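Local coordinates for flagellar protein FlgA (Thermotoga maritima, PDB 3FRN), which probably acts as a periplasmic chaperone that assists assembly of the P-ring of the flagellar basal body, at residues L139-R150 against E161-F171. Residues are numbered along the deposited sequence; the frame is centred on the assembly and turned at random.
Sequences LRKERNVVVLKR and EDVRLEKRNVF
Strands 142-148 and 163-169 run antiparallel, their directions 144° apart, and the hydrogen-bonded pairs Arg143-Arg168, Val145-Glu166 and Val147-Arg164 alternate with non-hydrogen-bonded ones. The ladder runs on past both strands: Val170 N gives to Lys141 O (2.7 Å) and Lys149 N to Asp162 O (2.7 Å). At the Lys141 end Asn169 OD1 is gripped from opposite faces of its amide plane, by Lys141 N across the strands (3.2 Å) and by Phe171 N in an Asx turn (3.0 Å), while ND2 binds Glu172 and a water held by Leu139 O. Replacing this asparagine with a leucine would probably leave both backbone N-H groups without their shared acceptor and free the turn to shift. Lys141 CB lies over one face of the Phe171 ring, 3.7 Å from its centroid, a CH-pi contact; the extended chain carries NZ on to Lys90 O. Farther along, Glu166 joins Arg164 and Arg168 in a salt-bridge network beside the Val147 methyls, Arg164 NE donating to the anti lone pair of Glu166 OE2 (2.7 Å). Val146 CG1 meets Val163 CG1 (3.6 Å). The whole is a twisted antiparallel beta ribbon; strand 132-148, interrupted at Lys141, also pairs with 93-101 and 121-127, consistent with a link between SAF and HotDog-like parts.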
loop_
_atom_site.group_PDB
_atom_site.type_symbol
_atom_site.label_atom_id
_atom_site.label_comp_id
_atom_site.label_asym_id
_atom_site.label_seq_id
_atom_site.Cartn_x
_atom_site.Cartn_y
_atom_site.Cartn_z
ATOM N N LEU A 139 -6.072 1.999 -7.878
ATOM C CA LEU A 139 -5.668 2.660 -6.654
ATOM C C LEU A 139 -4.209 2.360 -6.319
ATOM O O LEU A 139 -3.774 1.213 -6.376
ATOM C CB LEU A 139 -6.574 2.219 -5.499
ATOM C CG LEU A 139 -7.832 3.028 -5.174
ATOM C CD1 LEU A 139 -8.827 3.041 -6.329
ATOM C CD2 LEU A 139 -8.481 2.489 -3.910
ATOM N N ARG A 140 -3.468 3.407 -5.963
ATOM C CA ARG A 140 -2.065 3.293 -5.570
ATOM C C ARG A 140 -1.806 4.075 -4.295
ATOM O O ARG A 140 -2.292 5.193 -4.136
ATOM C CB ARG A 140 -1.148 3.869 -6.650
ATOM C CG ARG A 140 -0.920 2.978 -7.850
ATOM C CD ARG A 140 0.053 3.633 -8.821
ATOM N NE ARG A 140 0.413 2.751 -9.931
ATOM C CZ ARG A 140 1.064 3.144 -11.024
ATOM N NH1 ARG A 140 1.432 4.413 -11.168
ATOM N NH2 ARG A 140 1.346 2.267 -11.979
ATOM N N LYS A 141 -1.029 3.482 -3.394
ATOM C CA LYS A 141 -0.481 4.206 -2.254
ATOM C C LYS A 141 1.017 3.939 -2.221
ATOM O O LYS A 141 1.472 2.900 -1.724
ATOM C CB LYS A 141 -1.147 3.786 -0.949
ATOM C CG LYS A 141 -0.840 4.715 0.216
ATOM C CD LYS A 141 -1.653 4.327 1.433
ATOM C CE LYS A 141 -1.799 5.494 2.386
ATOM N NZ LYS A 141 -2.908 5.267 3.357
ATOM N N GLU A 142 1.773 4.877 -2.781
ATOM C CA GLU A 142 3.214 4.737 -2.908
ATOM C C GLU A 142 3.876 5.417 -1.721
ATOM O O GLU A 142 3.636 6.592 -1.470
ATOM C CB GLU A 142 3.688 5.354 -4.226
ATOM C CG GLU A 142 4.955 4.722 -4.807
ATOM C CD GLU A 142 4.698 3.408 -5.538
ATOM O OE1 GLU A 142 5.689 2.703 -5.843
ATOM O OE2 GLU A 142 3.519 3.082 -5.812
ATOM N N ARG A 143 4.698 4.669 -0.986
ATOM C CA ARG A 143 5.320 5.185 0.236
ATOM C C ARG A 143 6.702 4.589 0.428
ATOM O O ARG A 143 7.037 3.585 -0.190
ATOM C CB ARG A 143 4.449 4.857 1.451
ATOM C CG ARG A 143 4.063 6.066 2.295
ATOM C CD ARG A 143 2.888 6.807 1.671
ATOM N NE ARG A 143 2.624 8.103 2.294
ATOM C CZ ARG A 143 3.310 9.223 2.060
ATOM N NH1 ARG A 143 2.971 10.343 2.683
ATOM N NH2 ARG A 143 4.335 9.234 1.215
ATOM N N ASN A 144 7.504 5.215 1.282
ATOM C CA ASN A 144 8.799 4.658 1.657
ATOM C C ASN A 144 8.660 3.621 2.761
ATOM O O ASN A 144 8.234 3.934 3.869
ATOM C CB ASN A 144 9.769 5.759 2.072
ATOM C CG ASN A 144 10.387 6.467 0.881
ATOM O OD1 ASN A 144 11.336 5.970 0.271
ATOM N ND2 ASN A 144 9.855 7.634 0.548
ATOM N N VAL A 145 9.005 2.379 2.437
ATOM C CA VAL A 145 8.909 1.277 3.391
ATOM C C VAL A 145 10.286 0.716 3.763
ATOM O O VAL A 145 11.275 0.962 3.078
ATOM C CB VAL A 145 7.992 0.136 2.874
ATOM C CG1 VAL A 145 6.566 0.632 2.668
ATOM C CG2 VAL A 145 8.551 -0.460 1.605
ATOM N N VAL A 146 10.331 -0.039 4.856
ATOM C CA VAL A 146 11.562 -0.626 5.363
ATOM C C VAL A 146 11.852 -1.953 4.659
ATOM O O VAL A 146 11.047 -2.883 4.704
ATOM C CB VAL A 146 11.490 -0.806 6.904
ATOM C CG1 VAL A 146 12.591 -1.715 7.405
ATOM C CG2 VAL A 146 11.564 0.548 7.597
ATOM N N VAL A 147 13.008 -2.023 4.003
ATOM C CA VAL A 147 13.402 -3.192 3.218
ATOM C C VAL A 147 14.748 -3.715 3.730
ATOM O O VAL A 147 15.618 -2.930 4.107
ATOM C CB VAL A 147 13.470 -2.841 1.698
ATOM C CG1 VAL A 147 14.166 -3.930 0.885
ATOM C CG2 VAL A 147 12.072 -2.586 1.142
ATOM N N LEU A 148 14.908 -5.036 3.751
ATOM C CA LEU A 148 16.148 -5.668 4.223
ATOM C C LEU A 148 17.386 -5.424 3.354
ATOM O O LEU A 148 17.351 -5.607 2.131
ATOM C CB LEU A 148 15.938 -7.171 4.422
ATOM C CG LEU A 148 15.147 -7.571 5.675
ATOM C CD1 LEU A 148 15.094 -9.076 5.793
ATOM C CD2 LEU A 148 15.755 -6.971 6.937
ATOM N N LYS A 149 18.474 -5.005 4.004
ATOM C CA LYS A 149 19.796 -4.898 3.367
ATOM C C LYS A 149 20.508 -6.246 3.327
ATOM O O LYS A 149 21.343 -6.476 2.460
ATOM C CB LYS A 149 20.703 -3.914 4.119
ATOM C CG LYS A 149 20.453 -2.449 3.828
ATOM C CD LYS A 149 20.935 -1.583 4.981
ATOM C CE LYS A 149 22.320 -1.043 4.775
ATOM N NZ LYS A 149 22.663 -0.113 5.887
ATOM N N ARG A 150 20.189 -7.123 4.275
ATOM C CA ARG A 150 20.882 -8.404 4.396
ATOM C C ARG A 150 19.976 -9.502 4.942
ATOM O O ARG A 150 18.911 -9.218 5.492
ATOM C CB ARG A 150 22.128 -8.246 5.276
ATOM C CG ARG A 150 21.835 -7.709 6.667
ATOM C CD ARG A 150 23.061 -7.054 7.308
ATOM N NE ARG A 150 24.227 -7.937 7.409
ATOM C CZ ARG A 150 24.369 -8.927 8.292
ATOM N NH1 ARG A 150 23.402 -9.209 9.167
ATOM N NH2 ARG A 150 25.485 -9.651 8.291
ATOM N N GLU A 161 21.605 -1.339 10.751
ATOM C CA GLU A 161 22.458 -1.834 9.678
ATOM C C GLU A 161 21.768 -2.887 8.813
ATOM O O GLU A 161 22.220 -3.184 7.706
ATOM C CB GLU A 161 23.747 -2.417 10.265
ATOM C CG GLU A 161 24.983 -2.127 9.435
ATOM C CD GLU A 161 25.380 -0.658 9.469
ATOM O OE1 GLU A 161 25.936 -0.165 8.462
ATOM O OE2 GLU A 161 25.138 0.007 10.501
ATOM N N ASP A 162 20.679 -3.452 9.321
ATOM C CA ASP A 162 19.990 -4.522 8.620
ATOM C C ASP A 162 19.009 -3.969 7.594
ATOM O O ASP A 162 18.624 -4.664 6.652
ATOM C CB ASP A 162 19.258 -5.435 9.614
ATOM C CG ASP A 162 20.178 -6.002 10.699
ATOM O OD1 ASP A 162 21.414 -5.815 10.618
ATOM O OD2 ASP A 162 19.660 -6.640 11.640
ATOM N N VAL A 163 18.598 -2.719 7.777
ATOM C CA VAL A 163 17.486 -2.181 6.998
ATOM C C VAL A 163 17.782 -0.873 6.270
ATOM O O VAL A 163 18.585 -0.050 6.724
ATOM C CB VAL A 163 16.194 -2.027 7.859
ATOM C CG1 VAL A 163 15.656 -3.390 8.287
ATOM C CG2 VAL A 163 16.438 -1.139 9.073
ATOM N N ARG A 164 17.134 -0.707 5.122
ATOM C CA ARG A 164 17.116 0.560 4.415
ATOM C C ARG A 164 15.672 0.922 4.074
ATOM O O ARG A 164 14.750 0.136 4.301
ATOM C CB ARG A 164 17.973 0.499 3.144
ATOM C CG ARG A 164 17.439 -0.440 2.078
ATOM C CD ARG A 164 18.214 -0.341 0.779
ATOM N NE ARG A 164 17.838 -1.432 -0.116
ATOM C CZ ARG A 164 18.484 -2.592 -0.203
ATOM N NH1 ARG A 164 19.561 -2.812 0.537
ATOM N NH2 ARG A 164 18.058 -3.529 -1.038
ATOM N N LEU A 165 15.493 2.117 3.527
ATOM C CA LEU A 165 14.187 2.620 3.154
ATOM C C LEU A 165 14.067 2.586 1.629
ATOM O O LEU A 165 14.999 2.969 0.917
ATOM C CB LEU A 165 14.035 4.046 3.678
ATOM C CG LEU A 165 12.702 4.502 4.264
ATOM C CD1 LEU A 165 12.445 3.891 5.641
ATOM C CD2 LEU A 165 12.698 6.016 4.346
ATOM N N GLU A 166 12.934 2.096 1.136
ATOM C CA GLU A 166 12.656 2.037 -0.304
ATOM C C GLU A 166 11.210 2.418 -0.590
ATOM O O GLU A 166 10.316 2.094 0.196
ATOM C CB GLU A 166 12.905 0.630 -0.847
ATOM C CG GLU A 166 14.370 0.238 -0.980
ATOM C CD GLU A 166 14.558 -1.030 -1.788
ATOM O OE1 GLU A 166 13.583 -1.476 -2.432
ATOM O OE2 GLU A 166 15.680 -1.579 -1.787
ATOM N N LYS A 167 10.985 3.094 -1.716
ATOM C CA LYS A 167 9.634 3.446 -2.171
ATOM C C LYS A 167 8.906 2.214 -2.719
ATOM O O LYS A 167 9.446 1.506 -3.566
ATOM C CB LYS A 167 9.701 4.548 -3.237
ATOM C CG LYS A 167 9.418 5.964 -2.727
ATOM C CD LYS A 167 8.065 6.472 -3.219
ATOM C CE LYS A 167 7.727 7.868 -2.677
ATOM N NZ LYS A 167 6.938 7.842 -1.396
ATOM N N ARG A 168 7.695 1.949 -2.223
ATOM C CA ARG A 168 6.897 0.801 -2.681
ATOM C C ARG A 168 5.396 1.114 -2.710
ATOM O O ARG A 168 4.926 2.007 -2.006
ATOM C CB ARG A 168 7.121 -0.415 -1.770
ATOM C CG ARG A 168 8.458 -1.137 -1.907
ATOM C CD ARG A 168 8.497 -2.106 -3.087
ATOM N NE ARG A 168 9.301 -3.295 -2.789
ATOM C CZ ARG A 168 10.630 -3.341 -2.830
ATOM N NH1 ARG A 168 11.264 -4.469 -2.536
ATOM N NH2 ARG A 168 11.329 -2.263 -3.163
ATOM N N ASN A 169 4.648 0.364 -3.517
ATOM C CA ASN A 169 3.189 0.423 -3.492
ATOM C C ASN A 169 2.653 -0.404 -2.329
ATOM O O ASN A 169 2.694 -1.636 -2.353
ATOM C CB ASN A 169 2.592 -0.061 -4.824
ATOM C CG ASN A 169 1.073 0.145 -4.920
ATOM O OD1 ASN A 169 0.418 0.669 -4.004
ATOM N ND2 ASN A 169 0.508 -0.273 -6.046
ATOM N N VAL A 170 2.139 0.296 -1.324
ATOM C CA VAL A 170 1.598 -0.309 -0.112
ATOM C C VAL A 170 0.384 -1.186 -0.416
ATOM O O VAL A 170 0.080 -2.103 0.333
ATOM C CB VAL A 170 1.256 0.784 0.947
ATOM C CG1 VAL A 170 0.646 0.180 2.221
ATOM C CG2 VAL A 170 2.503 1.607 1.280
ATOM N N PHE A 171 -0.287 -0.926 -1.534
ATOM C CA PHE A 171 -1.461 -1.718 -1.907
ATOM C C PHE A 171 -1.092 -3.021 -2.616
ATOM O O PHE A 171 -1.970 -3.807 -2.971
ATOM C CB PHE A 171 -2.423 -0.901 -2.775
ATOM C CG PHE A 171 -3.142 0.194 -2.036
ATOM C CD1 PHE A 171 -3.157 0.237 -0.645
ATOM C CD2 PHE A 171 -3.837 1.165 -2.736
ATOM C CE1 PHE A 171 -3.821 1.246 0.027
ATOM C CE2 PHE A 171 -4.507 2.168 -2.073
ATOM C CZ PHE A 171 -4.502 2.211 -0.690
HETATM O O HOH W 1 -2.237 -0.586 -7.049
#